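Conserved exported protein (Bacteroides fragilis, PDB 3CLW) is of unknown function but probably hydrolyses O-glycosidic bonds, as a member of glycoside hydrolase family 30. Local coordinates at residues 16-22 / 350-355; 123-129 / 176-182; 235-239 / 291-295; 271-277 / 306-312. All coordinates share one frame; numbering follows the deposited sequence.

Contact 1: residues 16-22 / 350-355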
# COMPACT_ATOMS: atom_id res chain seq x y z
N TYR A 16 21.09 0.89 -0.69
CA TYR A 16 20.08 1.91 -0.42
C TYR A 16 19.17 1.56 0.78
O TYR A 16 19.68 1.15 1.82
CB TYR A 16 19.29 2.23 -1.69
CG TYR A 16 20.23 2.56 -2.82
CD1 TYR A 16 20.93 3.77 -2.84
CD2 TYR A 16 20.46 1.65 -3.83
CE1 TYR A 16 21.83 4.07 -3.88
CE2 TYR A 16 21.35 1.92 -4.86
CZ TYR A 16 22.03 3.13 -4.88
OH TYR A 16 22.90 3.39 -5.91
N GLN A 17 17.86 1.75 0.62
CA GLN A 17 16.89 1.57 1.72
C GLN A 17 16.69 0.09 2.10
O GLN A 17 16.94 -0.80 1.30
CB GLN A 17 15.52 2.23 1.39
CG GLN A 17 14.57 1.40 0.46
CD GLN A 17 14.85 1.59 -1.02
OE1 GLN A 17 15.95 2.00 -1.41
NE2 GLN A 17 13.85 1.33 -1.86
N GLU A 18 16.25 -0.12 3.34
CA GLU A 18 15.76 -1.39 3.82
C GLU A 18 14.29 -1.56 3.39
O GLU A 18 13.52 -0.60 3.45
CB GLU A 18 15.87 -1.41 5.33
CG GLU A 18 15.42 -2.69 6.02
CD GLU A 18 15.45 -2.56 7.55
OE1 GLU A 18 14.93 -1.54 8.09
OE2 GLU A 18 16.01 -3.46 8.22
N ILE A 19 13.91 -2.76 2.94
CA ILE A 19 12.51 -3.06 2.60
C ILE A 19 11.72 -3.46 3.85
O ILE A 19 12.15 -4.33 4.62
CB ILE A 19 12.36 -4.20 1.55
CG1 ILE A 19 13.21 -3.94 0.29
CG2 ILE A 19 10.89 -4.42 1.18
CD1 ILE A 19 12.71 -2.75 -0.56
N ASP A 20 10.59 -2.79 4.07
CA ASP A 20 9.67 -3.14 5.15
C ASP A 20 8.65 -4.19 4.68
O ASP A 20 8.57 -5.25 5.26
CB ASP A 20 8.94 -1.89 5.67
CG ASP A 20 9.88 -0.89 6.36
OD1 ASP A 20 10.91 -1.32 6.90
OD2 ASP A 20 9.58 0.32 6.36
N ASN A 21 7.88 -3.88 3.64
CA ASN A 21 6.78 -4.79 3.20
C ASN A 21 6.21 -4.40 1.86
O ASN A 21 6.54 -3.35 1.31
CB ASN A 21 5.63 -4.80 4.21
CG ASN A 21 4.98 -3.41 4.41
OD1 ASN A 21 4.20 -2.93 3.58
ND2 ASN A 21 5.30 -2.76 5.54
N PHE A 22 5.34 -5.27 1.36
CA PHE A 22 4.38 -4.94 0.34
C PHE A 22 3.05 -5.30 0.98
O PHE A 22 2.94 -6.27 1.73
CB PHE A 22 4.65 -5.75 -0.93
CG PHE A 22 5.91 -5.32 -1.66
CD1 PHE A 22 5.84 -4.39 -2.71
CD2 PHE A 22 7.15 -5.81 -1.28
CE1 PHE A 22 6.99 -3.97 -3.36
CE2 PHE A 22 8.30 -5.39 -1.91
CZ PHE A 22 8.23 -4.47 -2.95
N ASN A 350 12.92 5.95 -3.09
CA ASN A 350 13.54 5.02 -2.14
C ASN A 350 12.56 4.47 -1.10
O ASN A 350 12.89 4.38 0.09
CB ASN A 350 14.76 5.67 -1.46
CG ASN A 350 16.01 5.66 -2.34
OD1 ASN A 350 17.06 5.19 -1.95
ND2 ASN A 350 15.89 6.20 -3.54
N ALA A 351 11.35 4.12 -1.55
CA ALA A 351 10.29 3.75 -0.62
C ALA A 351 10.68 2.49 0.10
O ALA A 351 11.19 1.57 -0.53
CB ALA A 351 8.98 3.56 -1.35
N SER A 352 10.41 2.40 1.41
CA SER A 352 10.58 1.12 2.11
C SER A 352 9.39 0.16 2.05
O SER A 352 9.50 -0.98 2.52
CB SER A 352 11.03 1.32 3.57
OG SER A 352 12.41 1.71 3.62
N ALA A 353 8.25 0.63 1.54
CA ALA A 353 7.04 -0.19 1.42
C ALA A 353 6.25 0.34 0.25
O ALA A 353 6.32 1.54 -0.04
CB ALA A 353 6.19 -0.15 2.66
N TRP A 354 5.50 -0.56 -0.41
CA TRP A 354 4.52 -0.19 -1.45
C TRP A 354 3.20 -0.90 -1.13
O TRP A 354 3.19 -2.12 -0.94
CB TRP A 354 5.02 -0.55 -2.86
CG TRP A 354 4.25 0.17 -3.89
CD1 TRP A 354 4.54 1.40 -4.44
CD2 TRP A 354 2.99 -0.23 -4.48
NE1 TRP A 354 3.57 1.77 -5.33
CE2 TRP A 354 2.59 0.80 -5.36
CE3 TRP A 354 2.15 -1.35 -4.32
CZ2 TRP A 354 1.40 0.72 -6.11
CZ3 TRP A 354 0.97 -1.42 -5.05
CH2 TRP A 354 0.62 -0.38 -5.95
N GLN A 355 2.10 -0.15 -1.03
CA GLN A 355 0.84 -0.71 -0.52
C GLN A 355 -0.35 -0.41 -1.44
O GLN A 355 -0.59 0.75 -1.81
CB GLN A 355 0.57 -0.21 0.90
CG GLN A 355 1.85 -0.15 1.78
CD GLN A 355 1.56 0.07 3.24
OE1 GLN A 355 0.87 1.03 3.59
NE2 GLN A 355 2.09 -0.79 4.10

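Contact 2: residues 123-129 / 176-182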
# COMPACT_ATOMS: atom_id res chain seq x y z
N ASN A 123 2.32 -12.23 9.87
CA ASN A 123 1.80 -11.66 11.11
C ASN A 123 2.40 -10.25 11.31
O ASN A 123 3.27 -10.02 12.16
CB ASN A 123 2.04 -12.62 12.29
CG ASN A 123 1.21 -12.27 13.52
OD1 ASN A 123 0.50 -11.26 13.53
ND2 ASN A 123 1.31 -13.10 14.57
N ASN A 124 1.94 -9.33 10.47
CA ASN A 124 2.42 -7.97 10.47
C ASN A 124 1.28 -7.10 10.02
O ASN A 124 0.94 -7.08 8.83
CB ASN A 124 3.67 -7.81 9.58
CG ASN A 124 4.14 -6.36 9.47
OD1 ASN A 124 3.93 -5.55 10.38
ND2 ASN A 124 4.78 -6.02 8.35
N PHE A 125 0.67 -6.40 10.96
CA PHE A 125 -0.53 -5.64 10.67
C PHE A 125 -0.40 -4.13 10.94
O PHE A 125 0.30 -3.69 11.85
CB PHE A 125 -1.72 -6.22 11.45
CG PHE A 125 -2.02 -7.66 11.14
CD1 PHE A 125 -1.44 -8.69 11.92
CD2 PHE A 125 -2.88 -8.01 10.09
CE1 PHE A 125 -1.71 -10.03 11.66
CE2 PHE A 125 -3.15 -9.38 9.81
CZ PHE A 125 -2.55 -10.38 10.58
N LEU A 126 -1.10 -3.35 10.10
CA LEU A 126 -1.29 -1.91 10.30
C LEU A 126 -2.78 -1.70 10.48
O LEU A 126 -3.58 -2.23 9.68
CB LEU A 126 -0.74 -1.09 9.13
CG LEU A 126 -0.84 0.45 9.15
CD1 LEU A 126 0.26 1.11 8.29
CD2 LEU A 126 -2.20 0.96 8.73
N PHE A 127 -3.14 -0.95 11.52
CA PHE A 127 -4.53 -0.53 11.78
C PHE A 127 -4.72 0.91 11.33
O PHE A 127 -3.95 1.80 11.73
CB PHE A 127 -4.80 -0.59 13.29
CG PHE A 127 -5.16 -1.96 13.79
CD1 PHE A 127 -5.70 -2.12 15.05
CD2 PHE A 127 -4.97 -3.09 12.97
CE1 PHE A 127 -6.05 -3.39 15.49
CE2 PHE A 127 -5.34 -4.37 13.41
CZ PHE A 127 -5.89 -4.52 14.67
N PHE A 128 -5.73 1.15 10.49
CA PHE A 128 -5.98 2.49 9.97
C PHE A 128 -7.45 2.88 10.12
O PHE A 128 -8.32 2.01 10.07
CB PHE A 128 -5.47 2.71 8.52
CG PHE A 128 -6.34 2.09 7.44
CD1 PHE A 128 -6.20 0.75 7.10
CD2 PHE A 128 -7.28 2.85 6.76
CE1 PHE A 128 -7.01 0.16 6.07
CE2 PHE A 128 -8.10 2.28 5.78
CZ PHE A 128 -7.95 0.93 5.42
N THR A 129 -7.69 4.18 10.33
CA THR A 129 -9.01 4.76 10.41
C THR A 129 -9.20 5.85 9.35
O THR A 129 -8.25 6.60 9.00
CB THR A 129 -9.30 5.41 11.79
OG1 THR A 129 -8.13 6.14 12.24
CG2 THR A 129 -9.69 4.38 12.81
N PHE A 176 -1.80 -11.12 17.42
CA PHE A 176 -1.59 -10.44 16.15
C PHE A 176 -0.57 -9.27 16.30
O PHE A 176 -0.73 -8.42 17.17
CB PHE A 176 -2.90 -9.97 15.54
CG PHE A 176 -3.90 -11.09 15.27
CD1 PHE A 176 -4.96 -11.34 16.17
CD2 PHE A 176 -3.80 -11.89 14.13
CE1 PHE A 176 -5.90 -12.35 15.92
CE2 PHE A 176 -4.74 -12.90 13.87
CZ PHE A 176 -5.78 -13.14 14.78
N HIS A 177 0.48 -9.23 15.48
CA HIS A 177 1.51 -8.16 15.63
C HIS A 177 1.03 -6.93 14.91
O HIS A 177 1.35 -6.72 13.76
CB HIS A 177 2.90 -8.58 15.15
CG HIS A 177 3.42 -9.81 15.81
ND1 HIS A 177 4.32 -10.66 15.21
CD2 HIS A 177 3.13 -10.37 17.01
CE1 HIS A 177 4.58 -11.67 16.02
NE2 HIS A 177 3.87 -11.51 17.12
N VAL A 178 0.19 -6.16 15.58
CA VAL A 178 -0.24 -4.88 15.07
C VAL A 178 0.90 -3.92 15.38
O VAL A 178 1.07 -3.48 16.52
CB VAL A 178 -1.50 -4.42 15.80
CG1 VAL A 178 -1.95 -3.03 15.26
CG2 VAL A 178 -2.59 -5.51 15.68
N ASN A 179 1.71 -3.64 14.36
CA ASN A 179 2.93 -2.88 14.56
C ASN A 179 2.80 -1.39 14.24
O ASN A 179 3.70 -0.61 14.58
CB ASN A 179 4.06 -3.51 13.75
CG ASN A 179 4.32 -4.95 14.15
OD1 ASN A 179 4.28 -5.29 15.34
ND2 ASN A 179 4.57 -5.81 13.16
N TYR A 180 1.71 -0.99 13.59
CA TYR A 180 1.52 0.40 13.14
C TYR A 180 0.08 0.84 13.30
O TYR A 180 -0.85 0.02 13.19
CB TYR A 180 1.90 0.55 11.67
CG TYR A 180 3.19 -0.15 11.25
CD1 TYR A 180 3.18 -1.45 10.71
CD2 TYR A 180 4.42 0.51 11.35
CE1 TYR A 180 4.36 -2.08 10.31
CE2 TYR A 180 5.60 -0.10 10.98
CZ TYR A 180 5.57 -1.39 10.44
OH TYR A 180 6.76 -1.96 10.05
N ILE A 181 -0.11 2.13 13.59
CA ILE A 181 -1.43 2.76 13.66
C ILE A 181 -1.39 4.00 12.82
O ILE A 181 -0.56 4.88 13.05
CB ILE A 181 -1.84 3.19 15.08
CG1 ILE A 181 -2.14 1.98 15.96
CG2 ILE A 181 -3.11 4.09 15.03
CD1 ILE A 181 -2.06 2.26 17.44
N SER A 182 -2.32 4.09 11.88
CA SER A 182 -2.44 5.22 10.99
C SER A 182 -3.77 5.95 11.25
O SER A 182 -4.83 5.52 10.81
CB SER A 182 -2.28 4.74 9.55
OG SER A 182 -2.35 5.81 8.66
O HOH W 1 5.71 -8.62 13.06
O HOH W 2 6.53 -3.72 7.79
O HOH W 3 -5.59 6.22 7.75

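Contact 3: residues 235-239 / 291-295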
# COMPACT_ATOMS: atom_id res chain seq x y z
N MET A 235 0.99 13.07 -3.58
CA MET A 235 2.35 13.31 -3.09
C MET A 235 2.70 14.84 -3.11
O MET A 235 3.68 15.25 -2.52
CB MET A 235 3.39 12.50 -3.89
CG MET A 235 3.47 10.99 -3.58
SD MET A 235 4.14 10.01 -4.96
CE MET A 235 4.76 8.61 -4.04
N LYS A 236 1.89 15.65 -3.77
CA LYS A 236 2.20 17.10 -3.90
C LYS A 236 2.06 17.79 -2.56
O LYS A 236 2.76 18.75 -2.30
CB LYS A 236 1.38 17.80 -4.99
CG LYS A 236 -0.06 18.06 -4.61
CD LYS A 236 -0.86 18.63 -5.74
CE LYS A 236 -2.32 18.72 -5.32
NZ LYS A 236 -3.20 19.42 -6.33
N TYR A 237 1.20 17.26 -1.70
CA TYR A 237 1.03 17.77 -0.34
C TYR A 237 2.25 17.53 0.56
O TYR A 237 2.28 17.99 1.69
CB TYR A 237 -0.23 17.19 0.27
CG TYR A 237 -1.48 17.72 -0.39
CD1 TYR A 237 -2.02 18.97 -0.01
CD2 TYR A 237 -2.13 17.00 -1.39
CE1 TYR A 237 -3.17 19.45 -0.62
CE2 TYR A 237 -3.27 17.47 -1.98
CZ TYR A 237 -3.78 18.70 -1.61
OH TYR A 237 -4.94 19.17 -2.22
N LEU A 238 3.23 16.78 0.08
CA LEU A 238 4.45 16.59 0.84
C LEU A 238 5.35 17.86 0.82
O LEU A 238 6.26 18.00 1.64
CB LEU A 238 5.23 15.37 0.33
CG LEU A 238 4.55 14.00 0.57
CD1 LEU A 238 5.42 12.90 0.13
CD2 LEU A 238 4.13 13.80 2.04
N PHE A 239 5.06 18.75 -0.13
CA PHE A 239 5.73 20.02 -0.30
C PHE A 239 4.69 21.15 -0.25
O PHE A 239 3.51 20.89 -0.30
CB PHE A 239 6.47 20.02 -1.64
CG PHE A 239 7.11 18.69 -1.98
CD1 PHE A 239 8.35 18.34 -1.45
CD2 PHE A 239 6.47 17.79 -2.83
CE1 PHE A 239 8.93 17.13 -1.76
CE2 PHE A 239 7.07 16.57 -3.14
CZ PHE A 239 8.30 16.24 -2.59
N ILE A 291 8.44 14.14 -9.32
CA ILE A 291 7.88 14.22 -7.97
C ILE A 291 8.52 13.21 -7.01
O ILE A 291 8.80 13.56 -5.86
CB ILE A 291 6.34 14.13 -7.95
CG1 ILE A 291 5.81 14.58 -6.57
CG2 ILE A 291 5.86 12.72 -8.27
CD1 ILE A 291 4.42 15.10 -6.58
N ARG A 292 8.80 12.00 -7.49
CA ARG A 292 9.40 10.97 -6.65
C ARG A 292 10.87 11.24 -6.33
O ARG A 292 11.35 10.92 -5.22
CB ARG A 292 9.20 9.59 -7.29
CG ARG A 292 7.83 8.97 -6.98
CD ARG A 292 7.32 8.04 -8.07
NE ARG A 292 5.92 7.74 -7.79
CZ ARG A 292 4.88 8.44 -8.25
NH1 ARG A 292 5.07 9.46 -9.07
NH2 ARG A 292 3.64 8.11 -7.89
N ASN A 293 11.61 11.78 -7.30
CA ASN A 293 12.97 12.29 -7.04
C ASN A 293 12.96 13.41 -6.01
O ASN A 293 13.79 13.45 -5.13
CB ASN A 293 13.63 12.79 -8.32
CG ASN A 293 14.33 11.67 -9.09
OD1 ASN A 293 14.85 10.73 -8.49
ND2 ASN A 293 14.37 11.79 -10.42
N ARG A 294 11.97 14.28 -6.10
CA ARG A 294 11.85 15.37 -5.14
C ARG A 294 11.67 14.86 -3.70
O ARG A 294 12.26 15.41 -2.76
CB ARG A 294 10.73 16.31 -5.52
CG ARG A 294 10.94 17.69 -4.91
CD ARG A 294 9.82 18.60 -5.22
NE ARG A 294 9.87 19.79 -4.38
CZ ARG A 294 8.96 20.74 -4.37
NH1 ARG A 294 7.91 20.67 -5.17
NH2 ARG A 294 9.11 21.79 -3.56
N ILE A 295 10.87 13.80 -3.55
CA ILE A 295 10.60 13.21 -2.25
C ILE A 295 11.91 12.81 -1.59
O ILE A 295 12.20 13.22 -0.46
CB ILE A 295 9.66 11.95 -2.32
CG1 ILE A 295 8.26 12.35 -2.84
CG2 ILE A 295 9.60 11.26 -0.97
CD1 ILE A 295 7.30 11.17 -2.99

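Contact 4: residues 271-277 / 306-312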
# COMPACT_ATOMS: atom_id res chain seq x y z
N PHE A 271 6.57 6.23 14.10
CA PHE A 271 7.28 5.50 13.08
C PHE A 271 7.99 6.53 12.20
O PHE A 271 7.33 7.40 11.60
CB PHE A 271 6.31 4.66 12.25
CG PHE A 271 6.97 3.86 11.17
CD1 PHE A 271 8.25 3.31 11.36
CD2 PHE A 271 6.29 3.60 9.97
CE1 PHE A 271 8.85 2.54 10.35
CE2 PHE A 271 6.90 2.85 8.96
CZ PHE A 271 8.18 2.34 9.15
N ASN A 272 9.32 6.41 12.11
CA ASN A 272 10.12 7.42 11.44
C ASN A 272 10.09 7.21 9.93
O ASN A 272 11.03 6.66 9.33
CB ASN A 272 11.57 7.43 12.00
CG ASN A 272 12.46 8.50 11.35
OD1 ASN A 272 12.00 9.58 10.97
ND2 ASN A 272 13.75 8.18 11.21
N CYS A 273 9.02 7.71 9.33
CA CYS A 273 8.60 7.36 7.98
C CYS A 273 7.45 8.28 7.62
O CYS A 273 6.58 8.58 8.45
CB CYS A 273 8.11 5.90 7.93
SG CYS A 273 7.59 5.30 6.32
N VAL A 274 7.45 8.75 6.38
CA VAL A 274 6.36 9.56 5.83
C VAL A 274 5.54 8.65 4.87
O VAL A 274 6.12 7.98 4.02
CB VAL A 274 6.94 10.75 5.05
CG1 VAL A 274 5.86 11.57 4.34
CG2 VAL A 274 7.78 11.63 5.95
N ALA A 275 4.22 8.65 5.03
CA ALA A 275 3.33 7.90 4.14
C ALA A 275 2.53 8.81 3.23
O ALA A 275 1.85 9.72 3.70
CB ALA A 275 2.35 6.99 4.95
N ALA A 276 2.61 8.54 1.93
CA ALA A 276 1.75 9.22 0.97
C ALA A 276 1.28 8.24 -0.11
O ALA A 276 1.89 7.19 -0.31
CB ALA A 276 2.47 10.42 0.32
N HIS A 277 0.21 8.62 -0.79
CA HIS A 277 -0.41 7.81 -1.84
C HIS A 277 0.07 8.22 -3.22
O HIS A 277 0.42 9.38 -3.44
CB HIS A 277 -1.94 7.92 -1.72
CG HIS A 277 -2.44 7.54 -0.37
ND1 HIS A 277 -3.75 7.71 0.03
CD2 HIS A 277 -1.80 7.03 0.71
CE1 HIS A 277 -3.90 7.31 1.27
NE2 HIS A 277 -2.73 6.86 1.70
N THR A 306 14.82 9.26 7.75
CA THR A 306 13.39 9.01 7.69
C THR A 306 13.07 8.19 6.47
O THR A 306 13.55 8.47 5.39
CB THR A 306 12.62 10.33 7.72
OG1 THR A 306 12.95 11.00 8.94
CG2 THR A 306 11.09 10.12 7.65
N LYS A 307 12.29 7.14 6.67
CA LYS A 307 11.78 6.32 5.56
C LYS A 307 10.62 6.98 4.78
O LYS A 307 9.96 7.91 5.25
CB LYS A 307 11.36 4.95 6.09
CG LYS A 307 12.50 4.02 6.48
CD LYS A 307 11.97 2.79 7.13
CE LYS A 307 13.08 1.78 7.33
NZ LYS A 307 12.57 0.51 7.92
N PHE A 308 10.40 6.46 3.58
CA PHE A 308 9.17 6.73 2.85
C PHE A 308 8.36 5.43 2.61
O PHE A 308 8.94 4.39 2.35
CB PHE A 308 9.48 7.45 1.52
CG PHE A 308 8.23 7.77 0.74
CD1 PHE A 308 7.39 8.78 1.17
CD2 PHE A 308 7.90 7.03 -0.38
CE1 PHE A 308 6.23 9.07 0.47
CE2 PHE A 308 6.74 7.29 -1.08
CZ PHE A 308 5.90 8.31 -0.66
N TRP A 309 7.03 5.53 2.71
CA TRP A 309 6.10 4.44 2.35
C TRP A 309 5.07 4.98 1.36
O TRP A 309 4.41 6.02 1.60
CB TRP A 309 5.34 3.91 3.57
CG TRP A 309 6.03 2.85 4.41
CD1 TRP A 309 7.39 2.57 4.45
CD2 TRP A 309 5.41 1.97 5.36
NE1 TRP A 309 7.63 1.56 5.35
CE2 TRP A 309 6.44 1.17 5.92
CE3 TRP A 309 4.07 1.75 5.79
CZ2 TRP A 309 6.19 0.20 6.89
CZ3 TRP A 309 3.83 0.79 6.77
CH2 TRP A 309 4.88 0.02 7.29
N ALA A 310 4.95 4.30 0.22
CA ALA A 310 3.82 4.54 -0.68
C ALA A 310 2.68 3.67 -0.10
O ALA A 310 2.78 2.44 -0.04
CB ALA A 310 4.20 4.20 -2.14
N SER A 311 1.65 4.31 0.43
CA SER A 311 0.76 3.58 1.34
C SER A 311 -0.66 3.36 0.83
O SER A 311 -1.50 2.81 1.56
CB SER A 311 0.72 4.27 2.70
OG SER A 311 0.30 5.63 2.53
N GLU A 312 -0.95 3.79 -0.39
CA GLU A 312 -2.24 3.50 -1.03
C GLU A 312 -2.19 3.82 -2.49
O GLU A 312 -1.73 4.87 -2.88
CB GLU A 312 -3.39 4.27 -0.39
CG GLU A 312 -4.77 3.68 -0.73
CD GLU A 312 -5.92 4.59 -0.37
OE1 GLU A 312 -6.11 4.93 0.82
OE2 GLU A 312 -6.67 4.96 -1.29

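Contact 1: residues 16-22 / 350-355
Ser352 and Gln17 reach across this contact to main-chain oxygens. Ser352 OG donates to Glu18 O at 2.6 Å, nearly along the C=O axis. Gln17 CG is wedged between its backbone N and carbonyl carbon (chi1 80°), and a bend at chi2 lays the amide over the Asn350-Ala351 backbone. Gln17 NE2 thus comes 3.0 Å from Ala351 O, approaching from above the carbonyl plane rather than on a lone pair; the same nitrogen also donates to Leu346 O. Gln17 OE1 and Asn350 OD1 are two acceptors and do not bond to each other; Arg409 serves both, although its bond to Asn350 is weak.

Amide meets amide further on. Gln355 NE2 donates to Asn21 OD1 at 3.0 Å and 162°, with the acceptor lying in the Gln355 amide plane and the two planes turned 33° apart. Arg69 occupies Gln355 OE1.

Backbone pairing is sparse: Asp20 N bonds Ser352 O at 2.6 Å, whereas Trp354 N to Asn21 O is weak at 3.4 Å. Apolar packing is limited to Phe22 CD1 against Trp354 CB (3.9 Å), side chains that cross at about a right angle.

The 21-22 part of strand 6-25, the first barrel strand, runs parallel to strand 353-356, the last, closing the ring of a TIM barrel. The chemistry implies a seam in which side-chain donors supplement an irregular register.

Contact 2: residues 123-129 / 176-182
Val178 fits over the Phe127 ring: Val178 CG1 sits over the ring face, 3.7 Å from the Phe127 centroid, while CG2 lies over the same ring near CZ (3.6 Å). On the same face of the sheet, Phe176 turns its edge to the face of Phe125, an offset edge-to-face pair with centroids 5.8 Å apart and planes at 81°. Met114 of helix 108-119 packs against all three phenylalanines.

The other face is filled differently. Tyr180 CB abuts Leu126 CG at 3.7 Å, and Ser182 CB touches both Leu126 CD2 and Phe128 CB, each at 3.9 Å. Asn124 OD1 lies at the edge of the Tyr180 ring and accepts Asn179 ND2 at 2.9 Å; a water joins Asn124 ND2 to Tyr180 OH.

At the segment starts, Asn123 lays its amide flat on the His177 imidazole, planes 3° apart with ND2 over the ring centre. With CG anti to the backbone N (chi1 -165°), Asn123 also brings OD1 within 2.8 Å of His177 N.

Between Phe125 and Leu126 the register slips by one residue, a beta bulge, yet Ser182 N still reaches Phe127 O at 2.8 Å. Adjacent parallel strands, with one face against helices 108-119 and 157-173, are what the wall of a TIM barrel consists of.

Contact 3: residues 235-239 / 291-295
Ile291 begins the helical side by sending CD1 against the short 3-10 turn, 3.8 Å from Lys236 N and nearly as close to Met235 CB. Ile291 CG1 is anti to the backbone N (chi1 -166°), which leaves that carbon at the edge of the Phe239 ring, 4.2 Å from Phe239 CE2.

Arg292 departs from the other segment at its CB but returns with its guanidinium, one face of which receives Met235 SD toward the rim; SD is 3.5 Å from NH2. The group is held in place by salt bridges to Asp345 and Asp278 and by NH1 bonds to Ser281 O and Leu288 O, so the thioether rests on a plane whose rotation is already fixed.

Helix 285-300 is the connection between barrel strands 270-276 and 307-310, and here its flank meets the loop that follows strand 226-232.

Arg294 runs extended across Phe239, the two side chains sliding past each other in opposite directions. Arg294 CD stands over the ring centre at 3.8 Å from the Phe239 centroid, and the guanidinium lies flat on the ring with planes 6° apart, a cation-pi stack. Leu238 CB lies over the rim of the opposite face.

Ile295 CG1 touches Phe239 CZ at 3.9 Å, while Ile295 CD1 lies against Met235 CE (3.8 Å) and Leu238 CD1 (4.0 Å). Phe308 of strand 307-310 packs against Met235, Leu238 and Ile295 alike.

Contact 4: residues 271-277 / 306-312
Phe271 holds its ring anti to the backbone N (chi1 -179°), while Trp309 carries its indole beside its own N (chi1 -84°), and these torsions bring the two aromatics together. The phenyl edge points at the indole face, with ring centroids 5.0 Å apart and planes at 70°. Cys273 SG lies over the same indole face, 3.6 Å from the centroid of the five-membered ring, a sulfur-aromatic contact. Indole NE1 turns elsewhere, to Asp20 OD2.

On the other side of the sheet, Phe308 passes Val274 O at CD1 and meets Ala276 CB with CE1 (4.0 Å).

The strands pair in parallel. Val274 N bonds Lys307 O at 2.9 Å, Trp309 N returns to Val274 O, and Ala276 N meets Trp309 O nearly head-on to the carbonyl. Before them, Thr306 OG1 donates to Asn272 OD1 at 2.7 Å.

Polar groups gather at the C-terminal strand ends, where TIM barrels place their active sites. Ser311 OG lies at the edge of the His277 ring, 3.1 Å from CD2. Glu231 OE2 bonds both Ser311 OG and His277 NE2, and Glu186 takes His277 ND1, so the imidazole is gripped at both nitrogens.

Strands 270-276 and 307-310 form a beta-alpha-beta unit with helix 285-300, whose Leu299 packs on Val274, Thr306 and Phe308; strands 226-232 and 353-356 flank the pair.

Overall arrangement
All four contacts are largely buried and belong to the TIM barrel. Contacts 1, 2 and 4 join neighbouring barrel strands, whereas contact 3 lies farther out, about 17 Å from the chain centre against 10 Å for contacts 1 and 4, and packs a loop on a helix without hydrogen bonds. Contacts 2 and 4 pair strands regularly apart from one bulge; contact 1, the closure, depends more on side-chain amides. Contacts 1 and 4 lie side by side, strand 353-356 next to 307-310, with Ser352 and Phe308 bonded through their backbones. Inside the barrel, Tyr180 of contact 2 packs against Trp309. Outside, Met235 and Leu238 of contact 3 cover Phe308, Val274 and Ala276 of contact 4.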